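Local coordinates for protein aminodeoxyfutalosine deaminase (Deinococcus radiodurans, PDB 2IMR) that catalyses the zinc-dependent deamination of aminodeoxyfutalosine to futalosine, a step in menaquinone biosynthesis, at residues 325-330 with 351-356; 95-100 with 362-367; 241-246 with 330-335; 149-154 with 170-175; 298-303 with 319-324. All coordinates share one frame; numbering follows the deposited sequence.

Interaction 1: residues 325-330 with 351-356; sequences CPRSNH and LGTDSV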
# COMPACT_ATOMS: atom_id res chain seq x y z
N CYS A 325 1.24 6.29 -0.01
CA CYS A 325 2.46 6.20 0.81
C CYS A 325 2.95 7.65 0.98
O CYS A 325 3.80 8.13 0.24
CB CYS A 325 3.53 5.37 0.07
SG CYS A 325 3.00 3.68 -0.41
N PRO A 326 2.40 8.35 1.98
CA PRO A 326 2.73 9.75 2.29
C PRO A 326 4.20 10.16 2.30
O PRO A 326 4.63 10.96 1.47
CB PRO A 326 2.06 9.96 3.65
CG PRO A 326 0.88 9.07 3.57
CD PRO A 326 1.47 7.81 2.98
N ARG A 327 4.98 9.62 3.22
CA ARG A 327 6.38 10.00 3.29
C ARG A 327 7.14 9.73 2.00
O ARG A 327 7.91 10.57 1.54
CB ARG A 327 7.06 9.30 4.47
CG ARG A 327 6.55 9.82 5.80
CD ARG A 327 7.23 9.13 6.97
NE ARG A 327 6.95 7.70 6.98
CZ ARG A 327 7.40 6.87 7.92
NH1 ARG A 327 8.15 7.33 8.91
NH2 ARG A 327 7.09 5.58 7.86
N SER A 328 6.92 8.56 1.41
CA SER A 328 7.59 8.21 0.17
C SER A 328 7.33 9.26 -0.91
O SER A 328 8.26 9.70 -1.59
CB SER A 328 7.13 6.84 -0.33
OG SER A 328 7.78 6.51 -1.54
N ASN A 329 6.07 9.66 -1.07
CA ASN A 329 5.74 10.66 -2.10
C ASN A 329 6.47 11.97 -1.85
O ASN A 329 6.91 12.64 -2.78
CB ASN A 329 4.24 10.94 -2.13
CG ASN A 329 3.42 9.74 -2.58
OD1 ASN A 329 3.95 8.79 -3.16
ND2 ASN A 329 2.13 9.80 -2.32
N HIS A 330 6.59 12.34 -0.58
CA HIS A 330 7.27 13.57 -0.23
C HIS A 330 8.76 13.51 -0.56
O HIS A 330 9.30 14.40 -1.22
CB HIS A 330 7.08 13.88 1.26
CG HIS A 330 7.92 15.02 1.75
ND1 HIS A 330 7.77 16.30 1.27
CD2 HIS A 330 8.96 15.05 2.61
CE1 HIS A 330 8.69 17.08 1.82
NE2 HIS A 330 9.42 16.34 2.64
N LEU A 351 -3.19 2.68 3.60
CA LEU A 351 -1.89 3.29 3.80
C LEU A 351 -0.72 2.32 3.71
O LEU A 351 -0.82 1.16 4.13
CB LEU A 351 -1.85 3.98 5.17
CG LEU A 351 -2.54 5.33 5.28
CD1 LEU A 351 -2.81 5.66 6.75
CD2 LEU A 351 -1.67 6.40 4.64
N GLY A 352 0.38 2.80 3.16
CA GLY A 352 1.59 2.01 3.03
C GLY A 352 2.77 2.93 3.31
O GLY A 352 2.60 4.15 3.34
N THR A 353 3.95 2.37 3.53
CA THR A 353 5.14 3.17 3.79
C THR A 353 6.06 3.12 2.58
O THR A 353 6.99 3.92 2.46
CB THR A 353 5.95 2.62 4.99
OG1 THR A 353 6.38 1.28 4.67
CG2 THR A 353 5.11 2.59 6.26
N ASP A 354 5.79 2.17 1.69
CA ASP A 354 6.62 1.94 0.51
C ASP A 354 7.90 1.35 1.13
O ASP A 354 7.95 1.15 2.34
CB ASP A 354 6.93 3.25 -0.21
CG ASP A 354 7.14 3.05 -1.70
OD1 ASP A 354 7.29 1.90 -2.13
OD2 ASP A 354 7.16 4.06 -2.43
N SER A 355 8.92 1.06 0.33
CA SER A 355 10.16 0.51 0.89
C SER A 355 10.82 1.58 1.76
O SER A 355 10.50 2.77 1.63
CB SER A 355 11.13 0.10 -0.22
OG SER A 355 11.92 1.21 -0.63
N VAL A 356 11.74 1.18 2.64
CA VAL A 356 12.40 2.16 3.51
C VAL A 356 13.34 3.09 2.75
O VAL A 356 13.80 4.10 3.30
CB VAL A 356 13.19 1.46 4.63
CG1 VAL A 356 12.24 0.72 5.56
CG2 VAL A 356 14.22 0.51 4.03
O HOH W 1 5.76 6.29 2.73

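Interaction 2: residues 95-100 with 362-367; sequences PVNAHT and LNVREE. With ZN (zinc ion), chain B.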
# COMPACT_ATOMS: atom_id res chain seq x y z
N PRO A 95 -1.85 -1.15 12.75
CA PRO A 95 -2.13 -0.83 11.35
C PRO A 95 -1.51 -1.78 10.34
O PRO A 95 -0.51 -2.44 10.60
CB PRO A 95 -1.60 0.59 11.22
CG PRO A 95 -0.39 0.56 12.12
CD PRO A 95 -0.92 -0.17 13.34
N VAL A 96 -2.14 -1.84 9.17
CA VAL A 96 -1.66 -2.68 8.08
C VAL A 96 -0.77 -1.83 7.18
O VAL A 96 -1.10 -0.69 6.86
CB VAL A 96 -2.84 -3.21 7.23
CG1 VAL A 96 -2.31 -3.86 5.96
CG2 VAL A 96 -3.66 -4.21 8.05
N ASN A 97 0.37 -2.39 6.78
CA ASN A 97 1.27 -1.69 5.87
C ASN A 97 0.88 -2.29 4.54
O ASN A 97 1.41 -3.33 4.13
CB ASN A 97 2.73 -2.00 6.17
CG ASN A 97 3.67 -1.10 5.40
OD1 ASN A 97 3.33 -0.59 4.33
ND2 ASN A 97 4.87 -0.90 5.93
N ALA A 98 -0.06 -1.62 3.87
CA ALA A 98 -0.62 -2.09 2.60
C ALA A 98 0.29 -2.05 1.38
O ALA A 98 -0.08 -2.57 0.32
CB ALA A 98 -1.91 -1.33 2.31
N HIS A 99 1.45 -1.43 1.50
CA HIS A 99 2.38 -1.41 0.38
C HIS A 99 3.81 -1.12 0.79
O HIS A 99 4.11 -0.06 1.33
CB HIS A 99 1.97 -0.37 -0.67
CG HIS A 99 2.83 -0.40 -1.90
ND1 HIS A 99 2.63 -1.29 -2.94
CD2 HIS A 99 3.95 0.29 -2.22
CE1 HIS A 99 3.58 -1.14 -3.84
NE2 HIS A 99 4.39 -0.18 -3.43
N THR A 100 4.68 -2.08 0.52
CA THR A 100 6.10 -1.93 0.78
C THR A 100 6.86 -2.92 -0.09
O THR A 100 6.26 -3.75 -0.78
CB THR A 100 6.45 -2.17 2.27
OG1 THR A 100 7.84 -1.87 2.49
CG2 THR A 100 6.19 -3.62 2.66
N LEU A 362 9.07 1.12 8.20
CA LEU A 362 7.97 0.22 7.86
C LEU A 362 6.78 0.41 8.80
O LEU A 362 5.82 -0.37 8.77
CB LEU A 362 8.45 -1.23 7.93
CG LEU A 362 9.55 -1.63 6.94
CD1 LEU A 362 9.99 -3.06 7.19
CD2 LEU A 362 9.03 -1.46 5.52
N ASN A 363 6.85 1.45 9.63
CA ASN A 363 5.81 1.73 10.61
C ASN A 363 4.72 2.67 10.10
O ASN A 363 4.91 3.89 10.06
CB ASN A 363 6.45 2.33 11.86
CG ASN A 363 5.48 2.42 13.02
OD1 ASN A 363 4.29 2.17 12.87
ND2 ASN A 363 6.00 2.78 14.20
N VAL A 364 3.57 2.12 9.73
CA VAL A 364 2.46 2.92 9.21
C VAL A 364 1.90 3.94 10.20
O VAL A 364 1.26 4.91 9.80
CB VAL A 364 1.30 2.00 8.71
CG1 VAL A 364 0.04 2.82 8.42
CG2 VAL A 364 1.73 1.30 7.44
N ARG A 365 2.15 3.74 11.49
CA ARG A 365 1.66 4.71 12.48
C ARG A 365 2.25 6.07 12.15
O ARG A 365 1.63 7.12 12.37
CB ARG A 365 2.08 4.30 13.90
CG ARG A 365 1.58 2.93 14.33
CD ARG A 365 2.08 2.62 15.73
NE ARG A 365 1.68 1.29 16.20
CZ ARG A 365 2.11 0.15 15.68
NH1 ARG A 365 2.97 0.15 14.66
NH2 ARG A 365 1.71 -1.01 16.19
N GLU A 366 3.46 6.06 11.60
CA GLU A 366 4.15 7.28 11.24
C GLU A 366 3.56 7.93 9.99
O GLU A 366 3.66 9.15 9.81
CB GLU A 366 5.64 6.99 11.09
CG GLU A 366 6.31 6.79 12.46
CD GLU A 366 7.67 6.11 12.40
OE1 GLU A 366 8.29 6.07 11.33
OE2 GLU A 366 8.11 5.61 13.46
N GLU A 367 2.93 7.13 9.14
CA GLU A 367 2.31 7.66 7.93
C GLU A 367 1.02 8.37 8.32
O GLU A 367 0.61 9.33 7.69
CB GLU A 367 2.00 6.54 6.93
CG GLU A 367 3.23 5.81 6.41
CD GLU A 367 4.19 6.70 5.62
OE1 GLU A 367 3.78 7.81 5.21
OE2 GLU A 367 5.34 6.27 5.40
ZN ZN B . 6.11 0.06 -4.67
O HOH W 2 6.39 1.82 -4.49

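Interaction 3: residues 241-246 with 330-335; sequences VAEHPT and HHLECG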
# COMPACT_ATOMS: atom_id res chain seq x y z
N VAL A 241 0.69 3.38 -10.05
CA VAL A 241 0.16 4.24 -11.11
C VAL A 241 0.22 5.73 -10.82
O VAL A 241 -0.13 6.17 -9.72
CB VAL A 241 -1.31 3.86 -11.43
CG1 VAL A 241 -1.84 4.71 -12.58
CG2 VAL A 241 -1.40 2.38 -11.77
N ALA A 242 0.68 6.49 -11.81
CA ALA A 242 0.77 7.95 -11.72
C ALA A 242 1.51 8.46 -10.49
O ALA A 242 1.10 9.45 -9.86
CB ALA A 242 -0.63 8.56 -11.79
N GLU A 243 2.62 7.81 -10.15
CA GLU A 243 3.40 8.20 -8.98
C GLU A 243 4.04 9.58 -9.10
O GLU A 243 3.86 10.41 -8.22
CB GLU A 243 4.48 7.15 -8.69
CG GLU A 243 5.35 7.52 -7.48
CD GLU A 243 6.38 6.46 -7.15
OE1 GLU A 243 6.71 5.66 -8.05
OE2 GLU A 243 6.87 6.44 -6.00
N HIS A 244 4.76 9.82 -10.20
CA HIS A 244 5.45 11.09 -10.42
C HIS A 244 4.74 11.89 -11.52
O HIS A 244 4.19 11.32 -12.46
CB HIS A 244 6.91 10.81 -10.80
CG HIS A 244 7.81 12.00 -10.68
ND1 HIS A 244 8.01 12.90 -11.71
CD2 HIS A 244 8.57 12.44 -9.65
CE1 HIS A 244 8.85 13.84 -11.32
NE2 HIS A 244 9.20 13.59 -10.07
N PRO A 245 4.73 13.23 -11.42
CA PRO A 245 4.07 14.03 -12.46
C PRO A 245 4.57 13.79 -13.88
O PRO A 245 3.81 13.93 -14.84
CB PRO A 245 4.28 15.47 -11.99
CG PRO A 245 5.52 15.40 -11.15
CD PRO A 245 5.33 14.11 -10.39
N THR A 246 5.84 13.43 -14.02
CA THR A 246 6.41 13.19 -15.33
C THR A 246 5.81 11.95 -16.01
O THR A 246 5.98 11.75 -17.22
CB THR A 246 7.95 13.06 -15.26
OG1 THR A 246 8.32 12.14 -14.22
CG2 THR A 246 8.58 14.42 -14.98
N HIS A 330 6.59 12.34 -0.58
CA HIS A 330 7.27 13.57 -0.23
C HIS A 330 8.76 13.51 -0.56
O HIS A 330 9.30 14.40 -1.22
CB HIS A 330 7.08 13.88 1.26
CG HIS A 330 7.92 15.02 1.75
ND1 HIS A 330 7.77 16.30 1.27
CD2 HIS A 330 8.96 15.05 2.61
CE1 HIS A 330 8.69 17.08 1.82
NE2 HIS A 330 9.42 16.34 2.64
N HIS A 331 9.43 12.45 -0.12
CA HIS A 331 10.86 12.32 -0.38
C HIS A 331 11.21 12.16 -1.85
O HIS A 331 12.30 12.55 -2.28
CB HIS A 331 11.44 11.15 0.43
CG HIS A 331 11.41 11.38 1.91
ND1 HIS A 331 12.00 12.48 2.50
CD2 HIS A 331 10.84 10.67 2.91
CE1 HIS A 331 11.79 12.44 3.80
NE2 HIS A 331 11.09 11.35 4.07
N LEU A 332 10.30 11.61 -2.64
CA LEU A 332 10.55 11.44 -4.06
C LEU A 332 10.03 12.62 -4.88
O LEU A 332 10.06 12.60 -6.11
CB LEU A 332 9.93 10.12 -4.56
CG LEU A 332 10.76 8.89 -4.16
CD1 LEU A 332 9.96 7.61 -4.36
CD2 LEU A 332 12.04 8.87 -4.98
N GLU A 333 9.56 13.65 -4.18
CA GLU A 333 9.04 14.87 -4.80
C GLU A 333 8.02 14.55 -5.88
O GLU A 333 8.07 15.11 -6.98
CB GLU A 333 10.20 15.69 -5.38
CG GLU A 333 11.39 15.80 -4.42
CD GLU A 333 12.47 16.75 -4.89
OE1 GLU A 333 12.74 16.81 -6.11
OE2 GLU A 333 13.07 17.43 -4.04
N CYS A 334 7.08 13.67 -5.55
CA CYS A 334 6.05 13.26 -6.50
C CYS A 334 4.79 14.11 -6.47
O CYS A 334 3.93 13.97 -7.33
CB CYS A 334 5.62 11.83 -6.21
SG CYS A 334 6.90 10.62 -6.40
N GLY A 335 4.68 14.96 -5.46
CA GLY A 335 3.48 15.75 -5.33
C GLY A 335 2.70 15.11 -4.19
O GLY A 335 3.22 14.20 -3.53

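Interaction 4: residues 149-154 with 170-175; sequences VGDIVW and GTLYFE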
# COMPACT_ATOMS: atom_id res chain seq x y z
N VAL A 149 0.42 -7.07 5.91
CA VAL A 149 1.33 -6.39 5.00
C VAL A 149 1.01 -6.72 3.54
O VAL A 149 0.55 -7.82 3.23
CB VAL A 149 2.81 -6.77 5.27
CG1 VAL A 149 3.03 -8.26 5.04
CG2 VAL A 149 3.74 -5.96 4.36
N GLY A 150 1.25 -5.74 2.68
CA GLY A 150 1.06 -5.90 1.25
C GLY A 150 2.47 -5.71 0.72
O GLY A 150 2.92 -4.58 0.53
N ASP A 151 3.17 -6.81 0.51
CA ASP A 151 4.56 -6.74 0.06
C ASP A 151 4.79 -7.08 -1.40
O ASP A 151 4.30 -8.09 -1.90
CB ASP A 151 5.44 -7.65 0.93
CG ASP A 151 6.90 -7.59 0.54
OD1 ASP A 151 7.43 -6.47 0.45
OD2 ASP A 151 7.53 -8.65 0.33
N ILE A 152 5.55 -6.22 -2.07
CA ILE A 152 5.89 -6.44 -3.46
C ILE A 152 7.21 -7.21 -3.43
O ILE A 152 8.18 -6.76 -2.82
CB ILE A 152 6.09 -5.11 -4.21
CG1 ILE A 152 4.84 -4.24 -4.07
CG2 ILE A 152 6.40 -5.39 -5.68
CD1 ILE A 152 3.55 -4.93 -4.48
N VAL A 153 7.23 -8.36 -4.09
CA VAL A 153 8.41 -9.22 -4.13
C VAL A 153 9.07 -9.26 -5.50
O VAL A 153 8.38 -9.40 -6.52
CB VAL A 153 8.05 -10.69 -3.75
CG1 VAL A 153 9.29 -11.56 -3.77
CG2 VAL A 153 7.39 -10.73 -2.38
N TRP A 154 10.39 -9.16 -5.52
CA TRP A 154 11.13 -9.20 -6.77
C TRP A 154 11.82 -10.55 -6.99
O TRP A 154 11.52 -11.27 -7.94
CB TRP A 154 12.19 -8.09 -6.83
CG TRP A 154 13.06 -8.18 -8.06
CD1 TRP A 154 14.20 -8.92 -8.21
CD2 TRP A 154 12.80 -7.57 -9.33
NE1 TRP A 154 14.67 -8.80 -9.50
CE2 TRP A 154 13.83 -7.98 -10.21
CE3 TRP A 154 11.80 -6.72 -9.81
CZ2 TRP A 154 13.89 -7.57 -11.54
CZ3 TRP A 154 11.86 -6.31 -11.14
CH2 TRP A 154 12.90 -6.73 -11.99
N GLY A 170 -1.19 -11.26 5.22
CA GLY A 170 -1.45 -10.28 4.18
C GLY A 170 -1.30 -10.88 2.80
O GLY A 170 -1.72 -12.01 2.56
N THR A 171 -0.68 -10.13 1.90
CA THR A 171 -0.47 -10.60 0.53
C THR A 171 0.95 -10.33 0.05
O THR A 171 1.51 -9.26 0.31
CB THR A 171 -1.43 -9.89 -0.44
OG1 THR A 171 -2.78 -10.11 -0.03
CG2 THR A 171 -1.23 -10.40 -1.86
N LEU A 172 1.52 -11.30 -0.65
CA LEU A 172 2.86 -11.16 -1.23
C LEU A 172 2.66 -11.11 -2.74
O LEU A 172 2.30 -12.12 -3.36
CB LEU A 172 3.73 -12.37 -0.87
CG LEU A 172 3.90 -12.66 0.62
CD1 LEU A 172 4.77 -13.90 0.81
CD2 LEU A 172 4.53 -11.45 1.31
N TYR A 173 2.88 -9.93 -3.33
CA TYR A 173 2.71 -9.72 -4.76
C TYR A 173 4.01 -9.91 -5.53
O TYR A 173 5.00 -9.22 -5.26
CB TYR A 173 2.20 -8.30 -5.02
CG TYR A 173 0.94 -7.90 -4.27
CD1 TYR A 173 -0.32 -8.02 -4.86
CD2 TYR A 173 1.02 -7.35 -2.99
CE1 TYR A 173 -1.46 -7.58 -4.21
CE2 TYR A 173 -0.12 -6.91 -2.32
CZ TYR A 173 -1.35 -7.03 -2.93
OH TYR A 173 -2.47 -6.56 -2.28
N PHE A 174 4.01 -10.81 -6.51
CA PHE A 174 5.20 -11.07 -7.32
C PHE A 174 5.26 -9.99 -8.39
O PHE A 174 4.35 -9.86 -9.21
CB PHE A 174 5.11 -12.46 -7.97
CG PHE A 174 6.36 -12.89 -8.69
CD1 PHE A 174 7.61 -12.72 -8.09
CD2 PHE A 174 6.29 -13.49 -9.94
CE1 PHE A 174 8.77 -13.15 -8.74
CE2 PHE A 174 7.45 -13.93 -10.59
CZ PHE A 174 8.69 -13.76 -9.99
N GLU A 175 6.34 -9.22 -8.40
CA GLU A 175 6.46 -8.13 -9.37
C GLU A 175 6.92 -8.57 -10.75
O GLU A 175 7.84 -9.36 -10.88
CB GLU A 175 7.40 -7.05 -8.83
CG GLU A 175 7.23 -5.70 -9.50
CD GLU A 175 8.01 -4.61 -8.80
OE1 GLU A 175 9.26 -4.69 -8.77
OE2 GLU A 175 7.38 -3.67 -8.27

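Interaction 5: residues 298-303 with 319-324; sequences RPTLVH and GCAVVT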
# COMPACT_ATOMS: atom_id res chain seq x y z
N ARG A 298 -10.38 -5.01 -11.02
CA ARG A 298 -10.36 -4.30 -9.74
C ARG A 298 -9.00 -4.34 -9.04
O ARG A 298 -8.91 -4.62 -7.85
CB ARG A 298 -11.42 -4.87 -8.78
CG ARG A 298 -12.84 -4.42 -9.04
CD ARG A 298 -13.75 -4.89 -7.92
NE ARG A 298 -13.67 -6.34 -7.75
CZ ARG A 298 -13.76 -6.97 -6.58
NH1 ARG A 298 -13.94 -6.28 -5.46
NH2 ARG A 298 -13.66 -8.29 -6.53
N PRO A 299 -7.92 -4.05 -9.78
CA PRO A 299 -6.60 -4.07 -9.16
C PRO A 299 -6.46 -2.91 -8.18
O PRO A 299 -7.10 -1.87 -8.36
CB PRO A 299 -5.66 -3.90 -10.34
CG PRO A 299 -6.44 -2.96 -11.23
CD PRO A 299 -7.83 -3.59 -11.18
N THR A 300 -5.64 -3.08 -7.15
CA THR A 300 -5.40 -2.01 -6.20
C THR A 300 -4.34 -1.12 -6.85
O THR A 300 -3.30 -1.61 -7.31
CB THR A 300 -4.88 -2.55 -4.85
OG1 THR A 300 -5.93 -3.29 -4.21
CG2 THR A 300 -4.47 -1.41 -3.94
N LEU A 301 -4.61 0.17 -6.92
CA LEU A 301 -3.69 1.12 -7.54
C LEU A 301 -2.87 1.85 -6.48
O LEU A 301 -3.43 2.44 -5.55
CB LEU A 301 -4.48 2.12 -8.39
CG LEU A 301 -5.45 1.48 -9.39
CD1 LEU A 301 -6.20 2.57 -10.14
CD2 LEU A 301 -4.68 0.58 -10.37
N VAL A 302 -1.56 1.82 -6.65
CA VAL A 302 -0.64 2.44 -5.69
C VAL A 302 -0.12 3.82 -6.10
O VAL A 302 0.18 4.06 -7.27
CB VAL A 302 0.55 1.51 -5.42
CG1 VAL A 302 1.43 2.08 -4.32
CG2 VAL A 302 0.03 0.12 -5.05
N HIS A 303 -0.03 4.71 -5.11
CA HIS A 303 0.43 6.09 -5.26
C HIS A 303 -0.68 6.96 -5.81
O HIS A 303 -1.29 7.72 -5.06
CB HIS A 303 1.69 6.14 -6.14
CG HIS A 303 2.87 5.45 -5.52
ND1 HIS A 303 3.30 5.73 -4.23
CD2 HIS A 303 3.68 4.47 -5.98
CE1 HIS A 303 4.33 4.95 -3.94
NE2 HIS A 303 4.58 4.18 -4.98
N GLY A 319 -14.37 0.32 -8.92
CA GLY A 319 -14.36 -0.26 -7.59
C GLY A 319 -12.96 -0.64 -7.12
O GLY A 319 -12.79 -1.55 -6.31
N CYS A 320 -11.96 0.06 -7.65
CA CYS A 320 -10.57 -0.20 -7.28
C CYS A 320 -10.21 0.50 -5.97
O CYS A 320 -10.68 1.61 -5.70
CB CYS A 320 -9.61 0.32 -8.36
SG CYS A 320 -9.63 -0.52 -9.96
N ALA A 321 -9.39 -0.15 -5.15
CA ALA A 321 -8.95 0.45 -3.90
C ALA A 321 -7.61 1.09 -4.25
O ALA A 321 -6.98 0.71 -5.24
CB ALA A 321 -8.76 -0.63 -2.84
N VAL A 322 -7.17 2.06 -3.46
CA VAL A 322 -5.89 2.70 -3.71
C VAL A 322 -5.04 2.75 -2.45
O VAL A 322 -5.58 2.84 -1.34
CB VAL A 322 -6.07 4.16 -4.22
CG1 VAL A 322 -6.83 4.15 -5.54
CG2 VAL A 322 -6.81 4.99 -3.19
N VAL A 323 -3.73 2.66 -2.61
CA VAL A 323 -2.84 2.72 -1.46
C VAL A 323 -1.96 3.96 -1.60
O VAL A 323 -1.34 4.18 -2.64
CB VAL A 323 -1.91 1.49 -1.35
CG1 VAL A 323 -1.03 1.61 -0.11
CG2 VAL A 323 -2.74 0.22 -1.29
N THR A 324 -1.93 4.80 -0.56
CA THR A 324 -1.11 5.99 -0.61
C THR A 324 0.06 5.80 0.37
O THR A 324 -0.11 5.19 1.42
CB THR A 324 -1.94 7.26 -0.25
OG1 THR A 324 -1.11 8.43 -0.29
CG2 THR A 324 -2.56 7.13 1.13
O HOH W 3 -8.65 -3.06 -5.44
O HOH W 4 0.10 8.15 -2.63

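Interaction 1: residues 325-330 with 351-356
Cys-325 lays its sulfur against the backbone of 351-356, with SG 3.8 Å from both Gly-352 C and Asp-354 N. The same residue makes a CA-H...O contact: Cys-325 CA is 3.3 Å from Gly-352 O, with 153° at the hydrogen. Three residues on, Ser-328 has OG anti to its backbone N (chi1 180°), and that places the hydroxyl 2.7 Å from Asp-354 OD2, to which it donates. It meets the carboxylate on the anti side, 20° out of its plane, and its strongest polar partner is the hydroxyl of Ser-358. Water 1 ties the backbones together, accepting from Ser-328 N and donating to Thr-353 O. Arg-327 has Thr-353 CG2 at its guanidinium edge, 3.9 Å from NH2, while salt bridges lead to Glu-366 and Glu-367. An alanine at Asp-354 removes the carboxylate, which would probably leave Ser-328 OG without this acceptor and the zinc ion without its nearby negative charge. Asp-354 belongs to the zinc site, although here its nearest side-chain atom stands about 3 Å from the ion, longer than a coordination bond. An aspartate in the loop after the last barrel strand, here 349-351, is a hallmark of the amidohydrolase metal site.

Interaction 2: residues 95-100 with 362-367
The guanidinium of Arg-365 has Pro-95 CD over the centre of one face, 3.8 Å above its plane, and Asn-363 OD1 at its edge, in plane, where NH1 donates over 3.0 Å. Asn-363 OD1 also accepts from Arg-365 N, a capping bond at the turn leading into helix 365-374. The two donors reach this oxygen from opposite faces of the amide, both well out of its plane, which should restrain the rotation of both side chains. Arg-365 CG stands beside its own backbone N (chi1 -59°), a setting that packs it 3.8 Å from Pro-95 CG. The arginine also donates to Leu-144 O and makes a cation-pi contact with Trp-414. A serine at Arg-365 would probably leave Asn-363 OD1 with one donor fewer, Leu-144 O without its mate and the ring of Pro-95 less covered. Deeper in, Val-364 presses CG2 onto Asn-97 CA at 3.4 Å. Asn-97 ND2 gives Leu-362 O a weak bond, 3.0 Å long and bent to 129°; its stronger partner is Thr-353 OG1. Nearer the metal, Leu-362 CD2 lies 3.3 Å from Thr-100 OG1. His-99 binds the zinc ion through NE2 at 2.1 Å, with His-101 and His-240 as fellow ligands. In the fold, Ala-387 of helix 380-395 touches Pro-95 and Val-364, Thr-100 hydrogen-bonds to strand 149-153, and Ala-98 pairs with Leu-351 of strand 349-351.

Interaction 3: residues 241-246 with 330-335
Glu-243 and Cys-334 form the tight part of this contact: Cys-334 CB is only 3.0 Å from Glu-243 O, and its SG lies 3.6 Å from Glu-243 CG. Beside them Pro-245 CD sits 3.4 Å from Cys-334 O, a carbonyl that accepts from Asn-306. Glu-243 is fully extended, with CG anti to the backbone N (chi1 179°), and its OE2 ends 3.7 Å from Leu-332 CD1 while OE1 bonds to Tyr-114 OH. No hydrogen bond crosses between the segments, so close packing alone joins them directly. Toward solvent the fit slackens. Glu-333 is exposed and Pro-245 partly so; Glu-333 O approaches His-244 NE2 obliquely at 3.6 Å. The buried Cys-334 sulfur is at the edge of that ring, 5.1 Å from its centroid. What steadies the imidazole comes from its own segment: His-244 is the N-cap of helix 245-253, its ND1 accepting from Thr-246 N at 3.2 Å and 167° and hydrogen-bonding to Thr-246 OG1 at 2.6 Å, and Tyr-114 stacks on the ring. In the other segment, Glu-333, with positive phi, is the C-prime residue of a Schellman motif closing helix 326-331, with bonds from Glu-333 N to His-330 O and from Cys-334 N to Asn-329 O. The helix end thus packs on the turn after strand 238-241, where His-240 and Glu-243 form the His-x-x-Glu pattern of amidohydrolase deaminases; Glu-243 is the probable proton donor.

Interaction 4: residues 149-154 with 170-175
A beta-alpha-beta unit of the TIM barrel typical of amidohydrolases brings these two strands side by side: 149-153 leads through helix 156-163 to the neighbouring parallel strand 170-176. Their segment axes come within 4.6 Å and their directions differ by 24°. Five backbone bonds hold the pair. They run from Thr-171 N to Val-149 O, Asp-151 N to Thr-171 O, Tyr-173 N to Asp-151 O, Val-153 N to Tyr-173 O and Glu-175 N to Val-153 O. At the start of the second strand Gly-170 has positive phi, and a CB there would collide with Val-149 O.

The two faces differ in their surroundings. Asp-151 and Leu-172 point to the face covered by helix 156-163, where Leu-172 CD2 meets Asp-151 CB at 3.9 Å. Ile-152, Thr-171 and Tyr-173 point to the other face, inside the barrel, and Ile-152 touches His-99 there. The Tyr-173 ring carries Thr-171 CG2 over its centre, 3.5 Å above the plane, and has Gly-150 CA at its edge; Ile-152 CD1 packs 3.7 Å from Tyr-173 CB. Glu-175, predicted to bind substrate, has CG anti to its backbone N (chi1 -160°) and extends toward His-213. Its two carboxylate oxygens meet different residues of the first segment: OE2 is 3.3 Å from Ile-152 CG2, while OE1 lies in the plane of the Trp-154 indole at its edge, 3.4 Å from CE3, with ring and carboxylate planes 78° apart.

Interaction 5: residues 298-303 with 319-324
Thr-300 has CG2 anti to its backbone N and OG1 beside that nitrogen (chi1 -68°), and this rotation turns the methyl to Val-323 and the hydroxyl to water 3. Val-323 matches it by setting CG2 anti to its carbonyl carbon, and the two methyls, Thr-300 CG2 and Val-323 CG2, meet at 3.6 Å. The pair belongs to a beta-alpha-beta unit of the TIM barrel, in which helix 309-318 connects parallel strands 300-303 and 322-324; their directions differ by 20°.

Three backbone bonds tie the strands: Leu-301 N to Ala-321 O at 3.0 Å, Val-323 N to Leu-301 O, and His-303 N to Val-323 O at 2.8 Å. Before the first bond the segments are bridged by water 3, which donates to Arg-298 O, accepts from Ala-321 N and hydrogen-bonds to Thr-300 OG1. Cys-320 SG packs against the Pro-299 ring, 3.8 Å from CD. Past the last bond water 4 links His-303 O with Thr-324 OG1, so a solvent molecule joins the segments at both ends of the bonded run.

Val-302 and Val-323 share one face of the sheet, with Gln-238 beside Val-302; Leu-301 and Val-322 share the other, where Leu-301 CB and Val-322 CG1 are 4.2 Å apart. At the strand end the His-303 side chain reaches Asp-354 and Glu-243. Val-302 CG1 covers the centre of one face of the His-303 imidazole, 3.7 Å above its plane.

Overall arrangement
All five contacts belong to one amidohydrolase barrel. Interactions 4 and 5 are its paired parallel strands, with centres 14 Å apart and no touch between them. Interaction 2 lies between them: Asn-97 O probably accepts a hydrogen bond from Gly-150 N at 2.8 Å, and His-99 CB packs 3.6 Å from Val-323 CG1. Interactions 1 and 2, centres 8 Å apart, are joined by salt bridges from Arg-327, one of them NE to Glu-367 OE2 at 2.7 Å. Interaction 3 shares helix 326-331 with interaction 1. The site collects from several contacts: His-99 binds zinc, the nearest side-chain atom of Asp-354 stands about 3 Å from it, and His-303 NE2 is 3.4 Å from Glu-243 OE2.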